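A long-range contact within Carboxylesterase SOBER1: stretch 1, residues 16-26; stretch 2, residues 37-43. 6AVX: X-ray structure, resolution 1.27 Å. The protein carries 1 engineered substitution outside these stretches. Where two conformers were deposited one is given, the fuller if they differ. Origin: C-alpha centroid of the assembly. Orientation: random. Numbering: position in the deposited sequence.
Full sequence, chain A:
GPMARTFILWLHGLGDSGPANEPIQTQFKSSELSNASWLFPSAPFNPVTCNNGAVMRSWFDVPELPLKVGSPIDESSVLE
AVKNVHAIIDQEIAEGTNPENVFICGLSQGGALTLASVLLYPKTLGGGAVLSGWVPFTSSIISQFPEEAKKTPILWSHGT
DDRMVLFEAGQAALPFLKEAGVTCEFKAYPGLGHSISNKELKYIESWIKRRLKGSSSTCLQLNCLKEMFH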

# COMPACT_ATOMS: atom_id res chain seq x y z
N ASP A 16 -2.86 -13.73 -3.40
CA ASP A 16 -1.48 -13.91 -3.81
C ASP A 16 -0.64 -14.25 -2.58
O ASP A 16 -1.17 -14.51 -1.50
CB ASP A 16 -1.04 -12.64 -4.54
CG ASP A 16 0.07 -12.84 -5.55
OD1 ASP A 16 0.63 -13.94 -5.68
OD2 ASP A 16 0.41 -11.84 -6.20
N SER A 17 0.70 -14.23 -2.71
CA SER A 17 1.58 -14.55 -1.59
C SER A 17 2.85 -13.71 -1.70
O SER A 17 3.14 -13.11 -2.74
CB SER A 17 1.95 -16.02 -1.56
OG SER A 17 2.83 -16.33 -2.62
N GLY A 18 3.61 -13.68 -0.61
CA GLY A 18 4.86 -12.95 -0.60
C GLY A 18 5.88 -13.53 -1.57
O GLY A 18 6.45 -12.82 -2.40
N PRO A 19 6.16 -14.83 -1.45
CA PRO A 19 7.16 -15.43 -2.34
C PRO A 19 6.83 -15.26 -3.81
O PRO A 19 7.74 -15.10 -4.62
CB PRO A 19 7.19 -16.90 -1.90
CG PRO A 19 6.85 -16.83 -0.43
CD PRO A 19 5.76 -15.76 -0.39
N ALA A 20 5.55 -15.24 -4.17
CA ALA A 20 5.19 -15.04 -5.57
C ALA A 20 5.61 -13.68 -6.07
O ALA A 20 5.85 -13.51 -7.27
CB ALA A 20 3.68 -15.22 -5.77
N ASN A 21 5.73 -12.70 -5.18
CA ASN A 21 6.04 -11.33 -5.56
C ASN A 21 7.48 -10.92 -5.31
O ASN A 21 7.88 -9.85 -5.78
CB ASN A 21 5.10 -10.37 -4.84
CG ASN A 21 3.77 -10.37 -5.47
OD1 ASN A 21 3.54 -9.68 -6.47
ND2 ASN A 21 2.87 -11.19 -4.95
N GLU A 22 8.25 -11.73 -4.60
CA GLU A 22 9.64 -11.37 -4.34
C GLU A 22 10.40 -10.94 -5.58
O GLU A 22 11.24 -10.03 -5.47
CB GLU A 22 10.35 -12.50 -3.58
CG GLU A 22 9.95 -12.57 -2.11
CD GLU A 22 10.47 -13.76 -1.36
OE1 GLU A 22 10.85 -14.77 -1.97
OE2 GLU A 22 10.46 -13.72 -0.11
N PRO A 23 10.19 -11.52 -6.77
CA PRO A 23 10.95 -11.05 -7.95
C PRO A 23 10.72 -9.60 -8.32
O PRO A 23 11.51 -9.06 -9.10
CB PRO A 23 10.51 -12.00 -9.07
CG PRO A 23 10.11 -13.24 -8.34
CD PRO A 23 9.44 -12.75 -7.07
N ILE A 24 9.69 -8.94 -7.78
CA ILE A 24 9.55 -7.51 -8.02
C ILE A 24 10.84 -6.78 -7.70
O ILE A 24 11.20 -5.81 -8.38
CB ILE A 24 8.37 -6.96 -7.19
CG1 ILE A 24 7.06 -7.39 -7.83
CG2 ILE A 24 8.43 -5.43 -7.03
CD1 ILE A 24 5.82 -7.05 -7.02
N GLN A 25 11.55 -7.22 -6.67
CA GLN A 25 12.76 -6.51 -6.26
C GLN A 25 13.82 -6.50 -7.35
O GLN A 25 14.67 -5.60 -7.37
CB GLN A 25 13.33 -7.08 -4.96
CG GLN A 25 13.98 -8.45 -5.10
CD GLN A 25 14.20 -9.10 -3.74
OE1 GLN A 25 15.22 -8.89 -3.09
NE2 GLN A 25 13.21 -9.85 -3.28
N THR A 26 13.79 -7.49 -8.25
CA THR A 26 14.77 -7.56 -9.32
C THR A 26 14.55 -6.51 -10.39
O THR A 26 15.42 -6.33 -11.24
CB THR A 26 14.82 -8.96 -9.98
OG1 THR A 26 13.64 -9.19 -10.76
CG2 THR A 26 14.95 -10.03 -8.93
N SER A 37 16.94 -3.85 2.10
CA SER A 37 16.40 -5.05 2.72
C SER A 37 14.92 -5.12 2.40
O SER A 37 14.16 -4.25 2.83
CB SER A 37 16.60 -5.00 4.23
OG SER A 37 15.99 -6.12 4.86
N TRP A 38 14.51 -6.12 1.64
CA TRP A 38 13.13 -6.28 1.24
C TRP A 38 12.45 -7.32 2.12
O TRP A 38 13.08 -8.28 2.58
CB TRP A 38 13.05 -6.79 -0.19
CG TRP A 38 13.51 -5.85 -1.23
CD1 TRP A 38 14.80 -5.57 -1.58
CD2 TRP A 38 12.69 -5.05 -2.08
NE1 TRP A 38 14.82 -4.64 -2.59
CE2 TRP A 38 13.54 -4.32 -2.93
CE3 TRP A 38 11.32 -4.90 -2.22
CZ2 TRP A 38 13.06 -3.44 -3.89
CZ3 TRP A 38 10.84 -4.04 -3.18
CH2 TRP A 38 11.72 -3.32 -4.01
N LEU A 39 11.14 -7.15 2.32
CA LEU A 39 10.35 -8.17 2.98
C LEU A 39 9.01 -8.30 2.28
O LEU A 39 8.33 -7.30 2.05
CB LEU A 39 10.16 -7.83 4.45
CG LEU A 39 9.51 -8.93 5.27
CD1 LEU A 39 10.41 -10.15 5.38
CD2 LEU A 39 9.17 -8.41 6.65
N PHE A 40 8.66 -9.53 1.93
CA PHE A 40 7.43 -9.85 1.22
C PHE A 40 6.65 -10.83 2.09
O PHE A 40 6.74 -12.05 1.88
CB PHE A 40 7.73 -10.49 -0.13
CG PHE A 40 8.31 -9.54 -1.15
CD1 PHE A 40 7.52 -9.02 -2.15
CD2 PHE A 40 9.66 -9.17 -1.12
CE1 PHE A 40 8.04 -8.16 -3.09
CE2 PHE A 40 10.18 -8.31 -2.08
CZ PHE A 40 9.36 -7.81 -3.05
N PRO A 41 5.88 -10.35 3.06
CA PRO A 41 5.09 -11.24 3.92
C PRO A 41 3.92 -11.84 3.16
O PRO A 41 3.57 -11.40 2.06
CB PRO A 41 4.61 -10.32 5.05
CG PRO A 41 4.52 -8.98 4.38
CD PRO A 41 5.71 -8.94 3.45
N SER A 42 3.28 -12.84 3.77
CA SER A 42 2.11 -13.48 3.19
C SER A 42 0.92 -13.33 4.12
O SER A 42 1.03 -13.61 5.32
CB SER A 42 2.36 -14.96 2.93
OG SER A 42 3.30 -15.11 1.89
N ALA A 43 -0.21 -12.92 3.58
CA ALA A 43 -1.40 -12.74 4.37
C ALA A 43 -1.91 -14.10 4.87
O ALA A 43 -1.70 -15.13 4.22
CB ALA A 43 -2.51 -12.09 3.54
O HOH W 1 10.50 -11.79 1.93
O HOH W 2 7.93 -14.22 1.37

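The only direct hydrogen bond between these stretches runs from a backbone amide to a serine hydroxyl: Gly-18 N donates to Ser-42 OG at 2.9 Å, nearly straight at 163°. Here the chains come very close, Gly-18 CA lying 4.4 Å from Phe-40 CA and 3.2 Å from Phe-40 O, a CA-H...O contact. Glycine suits the spot because a CB would point toward stretch 2 and sit 1.9 Å from Phe-40 O, a clash.

From Gly-18 a weakly bonded helical segment leads over the side chain of Phe-40, the residue most covered by the opposing stretch. Glu-22 CA stands 3.6 Å from the centroid of the Phe-40 ring, almost on its normal, so a polarized C-H meets the pi cloud. Ile-24 CB adds apolar contact, 4.3 Å from Phe-40 CE1. The Glu-22 carboxylate, meanwhile, reaches the Phe-40 backbone through two waters: Glu-22 OE2 accepts from both, while one water accepts from Phe-40 N and the other donates to Phe-40 O.

Farther along, Gln-25 CB covers one face of Trp-38, 3.5 Å from the centroid of its five-membered ring, using the aliphatic part of a polar side chain. Its amide also bonds within its own stretch, Gln-25 NE2 donating to Glu-22 O at 3.0 Å.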